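Local coordinates for 3-oxosteroid 1-dehydrogenase (Sterolibacterium denitrificans, PDB 7P18), which probably introduces a double bond between C1 and C2 in the A ring of 3-oxosteroids, passing the electrons to its bound FAD, at residues 148-153 and 296-301; 272-277 and 496-501; 290-295 and 490-495. All coordinates share one frame; numbering follows the deposited sequence.

Interaction 1. Residues 148-153 and 296-301. With FAD (flavin-adenine dinucleotide), chain C.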
loop_
_atom_site.group_PDB
_atom_site.type_symbol
_atom_site.label_atom_id
_atom_site.label_comp_id
_atom_site.label_asym_id
_atom_site.label_seq_id
_atom_site.Cartn_x
_atom_site.Cartn_y
_atom_site.Cartn_z
ATOM N N ASN A 148 -14.732 15.799 -1.928
ATOM C CA ASN A 148 -13.803 15.385 -3.014
ATOM C C ASN A 148 -12.693 14.440 -2.524
ATOM O O ASN A 148 -11.850 14.051 -3.367
ATOM C CB ASN A 148 -13.236 16.632 -3.689
ATOM C CG ASN A 148 -14.322 17.470 -4.332
ATOM O OD1 ASN A 148 -15.220 16.925 -4.985
ATOM N ND2 ASN A 148 -14.208 18.784 -4.176
ATOM N N LEU A 149 -12.706 14.028 -1.254
ATOM C CA LEU A 149 -11.764 13.005 -0.717
ATOM C C LEU A 149 -12.116 11.637 -1.310
ATOM O O LEU A 149 -13.322 11.229 -1.252
ATOM C CB LEU A 149 -11.842 12.989 0.811
ATOM C CG LEU A 149 -11.076 11.880 1.545
ATOM C CD1 LEU A 149 -9.574 11.970 1.314
ATOM C CD2 LEU A 149 -11.361 11.942 3.033
ATOM N N ARG A 150 -11.123 10.932 -1.849
ATOM C CA ARG A 150 -11.285 9.494 -2.201
ATOM C C ARG A 150 -11.524 8.727 -0.907
ATOM O O ARG A 150 -10.652 8.809 -0.011
ATOM C CB ARG A 150 -10.085 8.933 -2.970
ATOM C CG ARG A 150 -10.298 7.497 -3.439
ATOM C CD ARG A 150 -9.304 7.079 -4.507
ATOM N NE ARG A 150 -9.415 7.923 -5.693
ATOM C CZ ARG A 150 -10.334 7.743 -6.655
ATOM N NH1 ARG A 150 -11.221 6.761 -6.540
ATOM N NH2 ARG A 150 -10.399 8.561 -7.692
ATOM N N MET A 151 -12.672 8.058 -0.745
ATOM C CA MET A 151 -13.087 7.570 0.593
ATOM C C MET A 151 -12.498 6.191 0.857
ATOM O O MET A 151 -12.325 5.382 -0.085
ATOM C CB MET A 151 -14.609 7.549 0.752
ATOM C CG MET A 151 -15.223 8.927 0.648
ATOM S SD MET A 151 -14.736 10.133 1.906
ATOM C CE MET A 151 -15.156 9.247 3.394
ATOM N N ALA A 152 -12.190 5.943 2.118
ATOM C CA ALA A 152 -11.662 4.667 2.634
ATOM C C ALA A 152 -12.595 3.532 2.202
ATOM O O ALA A 152 -13.836 3.702 2.239
ATOM C CB ALA A 152 -11.506 4.728 4.139
ATOM N N TYR A 153 -12.010 2.407 1.815
ATOM C CA TYR A 153 -12.718 1.118 1.614
ATOM C C TYR A 153 -13.385 0.714 2.943
ATOM O O TYR A 153 -12.771 0.852 4.020
ATOM C CB TYR A 153 -11.745 0.068 1.091
ATOM C CG TYR A 153 -11.070 0.345 -0.236
ATOM C CD1 TYR A 153 -11.713 0.980 -1.294
ATOM C CD2 TYR A 153 -9.779 -0.114 -0.459
ATOM C CE1 TYR A 153 -11.088 1.167 -2.524
ATOM C CE2 TYR A 153 -9.149 0.062 -1.680
ATOM C CZ TYR A 153 -9.801 0.707 -2.719
ATOM O OH TYR A 153 -9.145 0.839 -3.925
ATOM N N PRO A 296 -7.404 2.043 -6.787
ATOM C CA PRO A 296 -8.423 2.763 -7.540
ATOM C C PRO A 296 -8.207 2.664 -9.055
ATOM O O PRO A 296 -7.278 2.024 -9.540
ATOM C CB PRO A 296 -8.317 4.206 -7.027
ATOM C CG PRO A 296 -7.630 4.071 -5.680
ATOM C CD PRO A 296 -6.680 2.916 -5.860
ATOM N N PRO A 297 -9.109 3.259 -9.870
ATOM C CA PRO A 297 -9.126 2.967 -11.306
ATOM C C PRO A 297 -8.026 3.578 -12.201
ATOM O O PRO A 297 -7.878 3.116 -13.305
ATOM C CB PRO A 297 -10.499 3.534 -11.731
ATOM C CG PRO A 297 -11.297 3.626 -10.464
ATOM C CD PRO A 297 -10.287 4.021 -9.412
ATOM N N HIS A 298 -7.471 4.732 -11.815
ATOM C CA HIS A 298 -6.740 5.594 -12.796
ATOM C C HIS A 298 -5.249 5.360 -13.088
ATOM O O HIS A 298 -4.835 5.764 -14.193
ATOM C CB HIS A 298 -6.987 7.074 -12.463
ATOM C CG HIS A 298 -8.385 7.367 -12.031
ATOM N ND1 HIS A 298 -9.441 7.401 -12.921
ATOM C CD2 HIS A 298 -8.906 7.638 -10.815
ATOM C CE1 HIS A 298 -10.553 7.681 -12.272
ATOM N NE2 HIS A 298 -10.250 7.830 -10.977
ATOM N N ASN A 299 -4.456 4.764 -12.201
ATOM C CA ASN A 299 -2.995 4.728 -12.502
ATOM C C ASN A 299 -2.754 3.859 -13.736
ATOM O O ASN A 299 -2.643 2.630 -13.612
ATOM C CB ASN A 299 -2.166 4.306 -11.280
ATOM C CG ASN A 299 -2.402 5.197 -10.091
ATOM O OD1 ASN A 299 -2.972 6.305 -10.221
ATOM N ND2 ASN A 299 -1.969 4.730 -8.932
ATOM N N THR A 300 -2.624 4.508 -14.904
ATOM C CA THR A 300 -2.552 3.861 -16.238
ATOM C C THR A 300 -1.222 4.227 -16.916
ATOM O O THR A 300 -1.138 4.103 -18.131
ATOM C CB THR A 300 -3.790 4.255 -17.066
ATOM O OG1 THR A 300 -3.998 5.672 -17.117
ATOM C CG2 THR A 300 -5.061 3.663 -16.487
ATOM N N GLY A 301 -0.205 4.692 -16.165
ATOM C CA GLY A 301 1.156 4.822 -16.728
ATOM C C GLY A 301 1.271 6.034 -17.663
ATOM O O GLY A 301 2.212 6.060 -18.473
HETATM P PA FAD C . -1.401 7.310 -5.761
HETATM O O1A FAD C . -1.567 7.408 -4.287
HETATM O O2A FAD C . -2.309 6.286 -6.387
HETATM O O5B FAD C . -1.673 8.751 -6.361
HETATM C C5B FAD C . -1.551 8.944 -7.795
HETATM C C4B FAD C . -2.584 9.943 -8.219
HETATM O O4B FAD C . -2.264 10.407 -9.558
HETATM C C3B FAD C . -4.035 9.421 -8.278
HETATM O O3B FAD C . -4.923 10.287 -7.579
HETATM C C2B FAD C . -4.330 9.358 -9.779
HETATM O O2B FAD C . -5.718 9.435 -10.076
HETATM C C1B FAD C . -3.443 10.481 -10.317
HETATM N N9A FAD C . -3.124 10.384 -11.742
HETATM C C8A FAD C . -2.938 9.268 -12.508
HETATM N N7A FAD C . -2.763 9.555 -13.795
HETATM C C5A FAD C . -2.792 10.942 -13.850
HETATM C C6A FAD C . -2.657 11.860 -14.914
HETATM N N6A FAD C . -2.522 11.511 -16.199
HETATM N N1A FAD C . -2.741 13.173 -14.612
HETATM C C2A FAD C . -2.923 13.525 -13.336
HETATM N N3A FAD C . -3.138 12.755 -12.264
HETATM C C4A FAD C . -3.027 11.456 -12.596
HETATM N N1 FAD C . 1.768 1.497 1.169
HETATM C C2 FAD C . 2.435 1.890 2.279
HETATM O O2 FAD C . 3.626 2.247 2.214
HETATM N N3 FAD C . 1.839 1.942 3.474
HETATM C C4 FAD C . 0.618 1.346 3.715
HETATM O O4 FAD C . 0.086 1.526 4.805
HETATM C C4X FAD C . -0.118 0.884 2.591
HETATM N N5 FAD C . -1.310 0.341 2.773
HETATM C C5X FAD C . -2.022 -0.022 1.653
HETATM C C6 FAD C . -3.338 -0.516 1.810
HETATM C C7 FAD C . -4.154 -0.769 0.716
HETATM C C7M FAD C . -5.571 -1.269 0.908
HETATM C C8 FAD C . -3.675 -0.475 -0.573
HETATM C C8M FAD C . -4.554 -0.715 -1.788
HETATM C C9 FAD C . -2.365 -0.073 -0.744
HETATM C C9A FAD C . -1.528 0.216 0.351
HETATM N N10 FAD C . -0.199 0.646 0.208
HETATM C C10 FAD C . 0.542 1.024 1.320
HETATM C "C1'" FAD C . 0.348 0.963 -1.116
HETATM C "C2'" FAD C . 0.203 2.476 -1.388
HETATM O "O2'" FAD C . -1.136 2.939 -1.221
HETATM C "C3'" FAD C . 0.707 2.883 -2.783
HETATM O "O3'" FAD C . 1.891 2.169 -3.147
HETATM C "C4'" FAD C . 0.913 4.381 -2.864
HETATM O "O4'" FAD C . -0.296 5.010 -2.462
HETATM C "C5'" FAD C . 1.326 4.876 -4.233
HETATM O "O5'" FAD C . 1.368 6.313 -4.143
HETATM P P FAD C . 1.519 7.192 -5.459
HETATM O O1P FAD C . 1.489 8.563 -4.936
HETATM O O2P FAD C . 2.578 6.714 -6.346
HETATM O O3P FAD C . 0.100 6.936 -6.233
HETATM O O HOH W 1 -12.689 8.066 -9.269
#
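Beside the FAD site, where loop 296-301 runs along the pyrophosphate and adenosine half of the cofactor, Arg150 of loop 148-153 lies across Pro296 and reaches His298. With CG anti to the backbone N (chi1 -175°), the chain runs out from loop 148-153 and Arg150 CD rests on the proline ring, 3.6 Å from Pro296 CG, while Pro296 CB sits over one face of the guanidinium. A proline suits this place, since its apolar ring can cover a flat cation without competing for the N-H groups at the edge. Arg150 NH2 comes to the edge of the His298 ring, whose plane is inclined by 65° to the guanidinium. Water 1 lies in both planes, accepting a hydrogen bond from Arg150 NH2 at 2.8 Å and hydrogen-bonding His298 NE2 at 3.0 Å, while Ser39 also bonds Arg150 NH2. Pro297 CB covers the centre of one imidazole face. Tyr153 OH comes within 3.6 Å of Pro296 N, its hydroxyl bonded to Ala294 O. Next after His298, Asn299 ND2 donates almost straight (178°) to FAD O2A at 3.0 Å. A guanidinium so close to the imidazole would be expected to disfavour a second positive charge there, and much of the polar link between the loops depends on a single water.

Interaction 2. Residues 272-277 and 496-501. With FAD (flavin-adenine dinucleotide), chain C.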
loop_
_atom_site.group_PDB
_atom_site.type_symbol
_atom_site.label_atom_id
_atom_site.label_comp_id
_atom_site.label_asym_id
_atom_site.label_seq_id
_atom_site.Cartn_x
_atom_site.Cartn_y
_atom_site.Cartn_z
ATOM N N GLY A 272 1.484 4.426 -10.643
ATOM C CA GLY A 272 2.061 3.432 -11.534
ATOM C C GLY A 272 1.204 3.165 -12.769
ATOM O O GLY A 272 0.522 4.086 -13.261
ATOM N N PHE A 273 1.228 1.923 -13.220
ATOM C CA PHE A 273 0.519 1.516 -14.470
ATOM C C PHE A 273 -0.308 0.250 -14.215
ATOM O O PHE A 273 -0.672 -0.407 -15.206
ATOM C CB PHE A 273 1.548 1.352 -15.598
ATOM C CG PHE A 273 2.581 0.273 -15.446
ATOM C CD1 PHE A 273 2.353 -1.013 -15.880
ATOM C CD2 PHE A 273 3.836 0.560 -14.936
ATOM C CE1 PHE A 273 3.325 -1.980 -15.801
ATOM C CE2 PHE A 273 4.804 -0.420 -14.852
ATOM C CZ PHE A 273 4.551 -1.688 -15.267
ATOM N N GLU A 274 -0.651 -0.056 -12.955
ATOM C CA GLU A 274 -1.356 -1.318 -12.572
ATOM C C GLU A 274 -2.713 -1.424 -13.300
ATOM O O GLU A 274 -3.149 -2.561 -13.501
ATOM C CB GLU A 274 -1.551 -1.486 -11.057
ATOM C CG GLU A 274 -2.318 -0.376 -10.369
ATOM C CD GLU A 274 -1.569 0.894 -9.973
ATOM O OE1 GLU A 274 -0.359 0.997 -10.332
ATOM O OE2 GLU A 274 -2.196 1.772 -9.341
ATOM N N ARG A 275 -3.352 -0.297 -13.635
ATOM C CA ARG A 275 -4.683 -0.278 -14.303
ATOM C C ARG A 275 -4.576 -0.253 -15.835
ATOM O O ARG A 275 -5.635 -0.209 -16.491
ATOM C CB ARG A 275 -5.509 0.876 -13.764
ATOM C CG ARG A 275 -5.990 0.668 -12.338
ATOM C CD ARG A 275 -7.110 -0.349 -12.207
ATOM N NE ARG A 275 -7.385 -0.799 -10.827
ATOM C CZ ARG A 275 -8.121 -1.868 -10.512
ATOM N NH1 ARG A 275 -8.675 -2.592 -11.476
ATOM N NH2 ARG A 275 -8.278 -2.238 -9.248
ATOM N N ASN A 276 -3.378 -0.400 -16.404
ATOM C CA ASN A 276 -3.173 -0.403 -17.878
ATOM C C ASN A 276 -2.788 -1.813 -18.295
ATOM O O ASN A 276 -1.623 -2.236 -18.116
ATOM C CB ASN A 276 -2.175 0.693 -18.293
ATOM C CG ASN A 276 -1.952 0.762 -19.793
ATOM O OD1 ASN A 276 -2.022 -0.255 -20.467
ATOM N ND2 ASN A 276 -1.573 1.923 -20.301
ATOM N N GLN A 277 -3.765 -2.582 -18.817
ATOM C CA GLN A 277 -3.543 -4.015 -19.130
ATOM C C GLN A 277 -2.457 -4.139 -20.202
ATOM O O GLN A 277 -1.666 -5.098 -20.163
ATOM C CB GLN A 277 -4.870 -4.682 -19.548
ATOM C CG GLN A 277 -4.702 -6.140 -19.887
ATOM C CD GLN A 277 -4.500 -6.955 -18.648
ATOM O OE1 GLN A 277 -5.001 -6.597 -17.590
ATOM N NE2 GLN A 277 -3.842 -8.077 -18.810
ATOM N N ILE A 496 -0.980 -3.581 -5.054
ATOM C CA ILE A 496 -1.309 -2.247 -4.538
ATOM C C ILE A 496 -0.595 -1.189 -5.383
ATOM O O ILE A 496 -0.453 -0.053 -4.912
ATOM C CB ILE A 496 -0.970 -2.199 -3.027
ATOM C CG1 ILE A 496 0.521 -2.395 -2.725
ATOM C CG2 ILE A 496 -1.813 -3.249 -2.314
ATOM C CD1 ILE A 496 0.862 -2.397 -1.222
ATOM N N GLY A 497 -0.284 -1.511 -6.629
ATOM C CA GLY A 497 0.454 -0.612 -7.542
ATOM C C GLY A 497 1.610 -1.343 -8.186
ATOM O O GLY A 497 2.024 -2.369 -7.664
ATOM N N THR A 498 2.147 -0.802 -9.290
ATOM C CA THR A 498 3.414 -1.253 -9.869
ATOM C C THR A 498 4.588 -0.656 -9.064
ATOM O O THR A 498 4.422 0.385 -8.392
ATOM C CB THR A 498 3.414 -0.937 -11.371
ATOM O OG1 THR A 498 2.988 0.423 -11.464
ATOM C CG2 THR A 498 2.458 -1.864 -12.091
ATOM N N LYS A 499 5.726 -1.315 -9.115
ATOM C CA LYS A 499 6.922 -1.047 -8.273
ATOM C C LYS A 499 8.050 -0.398 -9.083
ATOM O O LYS A 499 8.920 0.283 -8.486
ATOM C CB LYS A 499 7.408 -2.385 -7.709
ATOM C CG LYS A 499 8.371 -2.334 -6.536
ATOM C CD LYS A 499 8.918 -3.706 -6.145
ATOM C CE LYS A 499 9.301 -3.842 -4.683
ATOM N NZ LYS A 499 10.217 -2.759 -4.222
ATOM N N GLY A 500 8.084 -0.631 -10.389
ATOM C CA GLY A 500 9.101 -0.092 -11.297
ATOM C C GLY A 500 8.625 1.210 -11.867
ATOM O O GLY A 500 7.483 1.531 -11.685
ATOM N N GLY A 501 9.500 1.947 -12.542
ATOM C CA GLY A 501 9.127 3.236 -13.116
ATOM C C GLY A 501 10.342 4.014 -13.535
ATOM O O GLY A 501 11.412 3.410 -13.728
HETATM P PA FAD C . -1.401 7.310 -5.761
HETATM O O1A FAD C . -1.567 7.408 -4.287
HETATM O O2A FAD C . -2.309 6.286 -6.387
HETATM O O5B FAD C . -1.673 8.751 -6.361
HETATM C C5B FAD C . -1.551 8.944 -7.795
HETATM C C4B FAD C . -2.584 9.943 -8.219
HETATM O O4B FAD C . -2.264 10.407 -9.558
HETATM C C3B FAD C . -4.035 9.421 -8.278
HETATM O O3B FAD C . -4.923 10.287 -7.579
HETATM C C2B FAD C . -4.330 9.358 -9.779
HETATM O O2B FAD C . -5.718 9.435 -10.076
HETATM C C1B FAD C . -3.443 10.481 -10.317
HETATM N N9A FAD C . -3.124 10.384 -11.742
HETATM C C8A FAD C . -2.938 9.268 -12.508
HETATM N N7A FAD C . -2.763 9.555 -13.795
HETATM C C5A FAD C . -2.792 10.942 -13.850
HETATM C C6A FAD C . -2.657 11.860 -14.914
HETATM N N6A FAD C . -2.522 11.511 -16.199
HETATM N N1A FAD C . -2.741 13.173 -14.612
HETATM C C2A FAD C . -2.923 13.525 -13.336
HETATM N N3A FAD C . -3.138 12.755 -12.264
HETATM C C4A FAD C . -3.027 11.456 -12.596
HETATM N N1 FAD C . 1.768 1.497 1.169
HETATM C C2 FAD C . 2.435 1.890 2.279
HETATM O O2 FAD C . 3.626 2.247 2.214
HETATM N N3 FAD C . 1.839 1.942 3.474
HETATM C C4 FAD C . 0.618 1.346 3.715
HETATM O O4 FAD C . 0.086 1.526 4.805
HETATM C C4X FAD C . -0.118 0.884 2.591
HETATM N N5 FAD C . -1.310 0.341 2.773
HETATM C C5X FAD C . -2.022 -0.022 1.653
HETATM C C6 FAD C . -3.338 -0.516 1.810
HETATM C C7 FAD C . -4.154 -0.769 0.716
HETATM C C7M FAD C . -5.571 -1.269 0.908
HETATM C C8 FAD C . -3.675 -0.475 -0.573
HETATM C C8M FAD C . -4.554 -0.715 -1.788
HETATM C C9 FAD C . -2.365 -0.073 -0.744
HETATM C C9A FAD C . -1.528 0.216 0.351
HETATM N N10 FAD C . -0.199 0.646 0.208
HETATM C C10 FAD C . 0.542 1.024 1.320
HETATM C "C1'" FAD C . 0.348 0.963 -1.116
HETATM C "C2'" FAD C . 0.203 2.476 -1.388
HETATM O "O2'" FAD C . -1.136 2.939 -1.221
HETATM C "C3'" FAD C . 0.707 2.883 -2.783
HETATM O "O3'" FAD C . 1.891 2.169 -3.147
HETATM C "C4'" FAD C . 0.913 4.381 -2.864
HETATM O "O4'" FAD C . -0.296 5.010 -2.462
HETATM C "C5'" FAD C . 1.326 4.876 -4.233
HETATM O "O5'" FAD C . 1.368 6.313 -4.143
HETATM P P FAD C . 1.519 7.192 -5.459
HETATM O O1P FAD C . 1.489 8.563 -4.936
HETATM O O2P FAD C . 2.578 6.714 -6.346
HETATM O O3P FAD C . 0.100 6.936 -6.233
#
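Thr498 OG1 accepts the backbone N-H of Phe273 at 2.9 Å in a fairly straight bond. The hydroxyl comes so near the loop that it also stands 3.1 Å from Gly272 CA, a distance a glycine can bear because it has only hydrogens there. Thr498 OG1 lies between the backbone N and the carbonyl carbon (chi1 48°), with CG2 beside the backbone N. The two branches divide the work: while OG1 holds the main chain, CG2 sits over the centre of the Phe273 ring, 3.6 Å from its centroid and just 4° off the normal, a CH-pi contact. Threonine suits the place by offering a polar and an apolar branch on one carbon.

A second bond runs the other way. Thr498 N donates to Glu274 OE1 at 3.3 Å, arriving from above the carboxylate, 47° out of its plane. Glu274 OE1 is also 3.3 Å from Gly497 CA, whose extended, positive-phi backbone would jam a CB against the preceding carbonyl O. The other oxygen, OE2, takes the N-H of Asn299, a residue that binds FAD, so Glu274 acts as a second-shell support for the cofactor. Ile496 points away from loop 272-277 to touch FAD itself, its CD1 3.4 Å from FAD C1' and its CB 3.4 Å from FAD C9.

Loop 272-277 follows strand 265-268 of the parallel, Rossmann-type sheet and makes a type I turn from Phe273 to Asn276, which caps helix 277-283 through its side chain. Phe273 also packs on Ile304 of helix 302-309. Across the contact, strand 486-502 turns a corner at Ile496 and Gly497, both bonded through their backbones to Trp321 of the adjoining strand 320-326.

Interaction 3. Residues 290-295 and 490-495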
loop_
_atom_site.group_PDB
_atom_site.type_symbol
_atom_site.label_atom_id
_atom_site.label_comp_id
_atom_site.label_asym_id
_atom_site.label_seq_id
_atom_site.Cartn_x
_atom_site.Cartn_y
_atom_site.Cartn_z
ATOM N N ALA A 290 -5.306 -6.608 -14.648
ATOM C CA ALA A 290 -5.596 -5.373 -13.915
ATOM C C ALA A 290 -6.754 -5.607 -12.927
ATOM O O ALA A 290 -6.755 -4.957 -11.883
ATOM C CB ALA A 290 -5.890 -4.250 -14.870
ATOM N N ALA A 291 -7.713 -6.498 -13.236
ATOM C CA ALA A 291 -8.890 -6.740 -12.371
ATOM C C ALA A 291 -8.433 -7.232 -10.992
ATOM O O ALA A 291 -9.194 -7.101 -10.053
ATOM C CB ALA A 291 -9.808 -7.785 -13.011
ATOM N N TRP A 292 -7.245 -7.832 -10.892
ATOM C CA TRP A 292 -6.770 -8.415 -9.612
ATOM C C TRP A 292 -6.226 -7.318 -8.683
ATOM O O TRP A 292 -5.969 -7.628 -7.494
ATOM C CB TRP A 292 -5.724 -9.474 -9.862
ATOM C CG TRP A 292 -6.187 -10.605 -10.713
ATOM C CD1 TRP A 292 -7.475 -10.964 -10.985
ATOM C CD2 TRP A 292 -5.344 -11.489 -11.443
ATOM N NE1 TRP A 292 -7.478 -12.027 -11.829
ATOM C CE2 TRP A 292 -6.206 -12.364 -12.151
ATOM C CE3 TRP A 292 -3.958 -11.614 -11.628
ATOM C CZ2 TRP A 292 -5.714 -13.373 -12.953
ATOM C CZ3 TRP A 292 -3.483 -12.640 -12.406
ATOM C CH2 TRP A 292 -4.343 -13.496 -13.066
ATOM N N SER A 293 -6.069 -6.094 -9.177
ATOM C CA SER A 293 -5.483 -4.987 -8.398
ATOM C C SER A 293 -6.435 -4.574 -7.279
ATOM O O SER A 293 -7.651 -4.669 -7.468
ATOM C CB SER A 293 -5.115 -3.821 -9.291
ATOM O OG SER A 293 -4.377 -2.830 -8.552
ATOM N N ALA A 294 -5.861 -4.058 -6.177
ATOM C CA ALA A 294 -6.560 -3.486 -5.011
ATOM C C ALA A 294 -6.637 -1.962 -5.121
ATOM O O ALA A 294 -7.177 -1.349 -4.238
ATOM C CB ALA A 294 -5.829 -3.901 -3.755
ATOM N N THR A 295 -6.136 -1.367 -6.201
ATOM C CA THR A 295 -6.002 0.093 -6.342
ATOM C C THR A 295 -7.280 0.710 -6.884
ATOM O O THR A 295 -8.137 0.008 -7.460
ATOM C CB THR A 295 -4.864 0.453 -7.297
ATOM O OG1 THR A 295 -5.148 -0.145 -8.579
ATOM C CG2 THR A 295 -3.525 -0.044 -6.779
ATOM N N ARG A 490 -10.469 -17.821 -3.239
ATOM C CA ARG A 490 -9.590 -17.710 -4.416
ATOM C C ARG A 490 -8.654 -16.518 -4.208
ATOM O O ARG A 490 -9.133 -15.376 -4.192
ATOM C CB ARG A 490 -10.430 -17.535 -5.682
ATOM C CG ARG A 490 -9.584 -17.364 -6.942
ATOM C CD ARG A 490 -10.416 -16.946 -8.159
ATOM N NE ARG A 490 -11.470 -16.014 -7.811
ATOM C CZ ARG A 490 -12.757 -16.122 -8.160
ATOM N NH1 ARG A 490 -13.139 -17.009 -9.068
ATOM N NH2 ARG A 490 -13.634 -15.276 -7.639
ATOM N N VAL A 491 -7.374 -16.800 -4.098
ATOM C CA VAL A 491 -6.329 -15.765 -3.905
ATOM C C VAL A 491 -5.693 -15.443 -5.274
ATOM O O VAL A 491 -4.907 -16.249 -5.825
ATOM C CB VAL A 491 -5.323 -16.234 -2.844
ATOM C CG1 VAL A 491 -4.254 -15.222 -2.712
ATOM C CG2 VAL A 491 -5.993 -16.402 -1.481
ATOM N N ASP A 492 -6.006 -14.270 -5.777
ATOM C CA ASP A 492 -5.431 -13.780 -7.051
ATOM C C ASP A 492 -4.060 -13.148 -6.792
ATOM O O ASP A 492 -3.811 -12.659 -5.650
ATOM C CB ASP A 492 -6.391 -12.785 -7.697
ATOM C CG ASP A 492 -7.561 -13.465 -8.399
ATOM O OD1 ASP A 492 -7.298 -14.427 -9.104
ATOM O OD2 ASP A 492 -8.715 -13.005 -8.193
ATOM N N ALA A 493 -3.193 -13.127 -7.794
ATOM C CA ALA A 493 -1.900 -12.381 -7.694
ATOM C C ALA A 493 -2.204 -10.908 -7.889
ATOM O O ALA A 493 -2.006 -10.412 -9.026
ATOM C CB ALA A 493 -0.915 -12.893 -8.731
ATOM N N GLY A 494 -2.762 -10.269 -6.860
ATOM C CA GLY A 494 -3.113 -8.850 -6.840
ATOM C C GLY A 494 -1.901 -7.944 -6.623
ATOM O O GLY A 494 -0.771 -8.433 -6.592
ATOM N N ASP A 495 -2.169 -6.658 -6.513
ATOM C CA ASP A 495 -1.154 -5.612 -6.323
ATOM C C ASP A 495 -1.811 -4.414 -5.651
ATOM O O ASP A 495 -3.032 -4.260 -5.695
ATOM C CB ASP A 495 -0.511 -5.224 -7.666
ATOM C CG ASP A 495 -1.491 -4.520 -8.583
ATOM O OD1 ASP A 495 -1.860 -3.365 -8.278
ATOM O OD2 ASP A 495 -1.982 -5.217 -9.511
#
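Trp292 CB, the start of the side chain, lies 3.9 Å from Ala493 O. From there CG stands beside the backbone N (chi1 -59°), and the indole lies with one face against Asp492, whose CB makes a CH-pi contact over the five-membered ring, 4.0 Å from its centroid. Further out, Trp292 CD1 meets Asp492 CG at 3.6 Å, and NE1 lies 3.6 Å from Asp492 OD1, which sits above the indole and toward its border. Ring and carboxylate are only 7° from parallel, so two flat groups stack face on face; Gln334 holds Asp492 OD2. On the benzo side the edge of the indole, not its face, turns to the backbone, bringing Trp292 CE3 within 3.5 Å of Ala493 O. A broad aromatic suits a strand that offers a flat carboxylate and a carbonyl side by side.

The strand is 486-502 of the antiparallel sheet, against which packs the loop that leads from helix 277-283 toward helix 302-309. Trp292 O abuts Gly494 CA at 3.2 Å, where a glycine has no CB to collide with that oxygen. Next along, Ser293 OG donates to Asp495 OD1 at 2.6 Å from the syn side, 30° out of the carboxylate plane. The same hydroxyl accepts the N-H of Thr295, forming an ST turn, so a small serine serves strand and loop at once. Ala294 N then donates to Asp495 O at 2.9 Å, and Ala294 itself touches FAD. Asp495 OD1 also receives Gly497 N, while OD2 forms a salt bridge with Arg280.

Interactions 2 and 3 are buried and share strand 486-502, one holding its corner and the other the run before it. Interaction 1 lies at the surface, between two loops. Chemistry follows place: direct hydrogen bonds, to backbone and side chain alike, together with aromatic faces, join the buried pairs, whereas a water and a proline-covered guanidinium join the exposed one. Arg275 and Asn299 tie 272-277 to 296-301, and Arg275 NH2 bonds Thr295 O of 290-295. A tyrosine hydroxyl of 148-153 links interactions 1 and 3. Segments 290-295 and 296-301 are consecutive pieces of one loop. All three contacts border FAD, interaction 1 near its pyrophosphate, interaction 2 at the flavin.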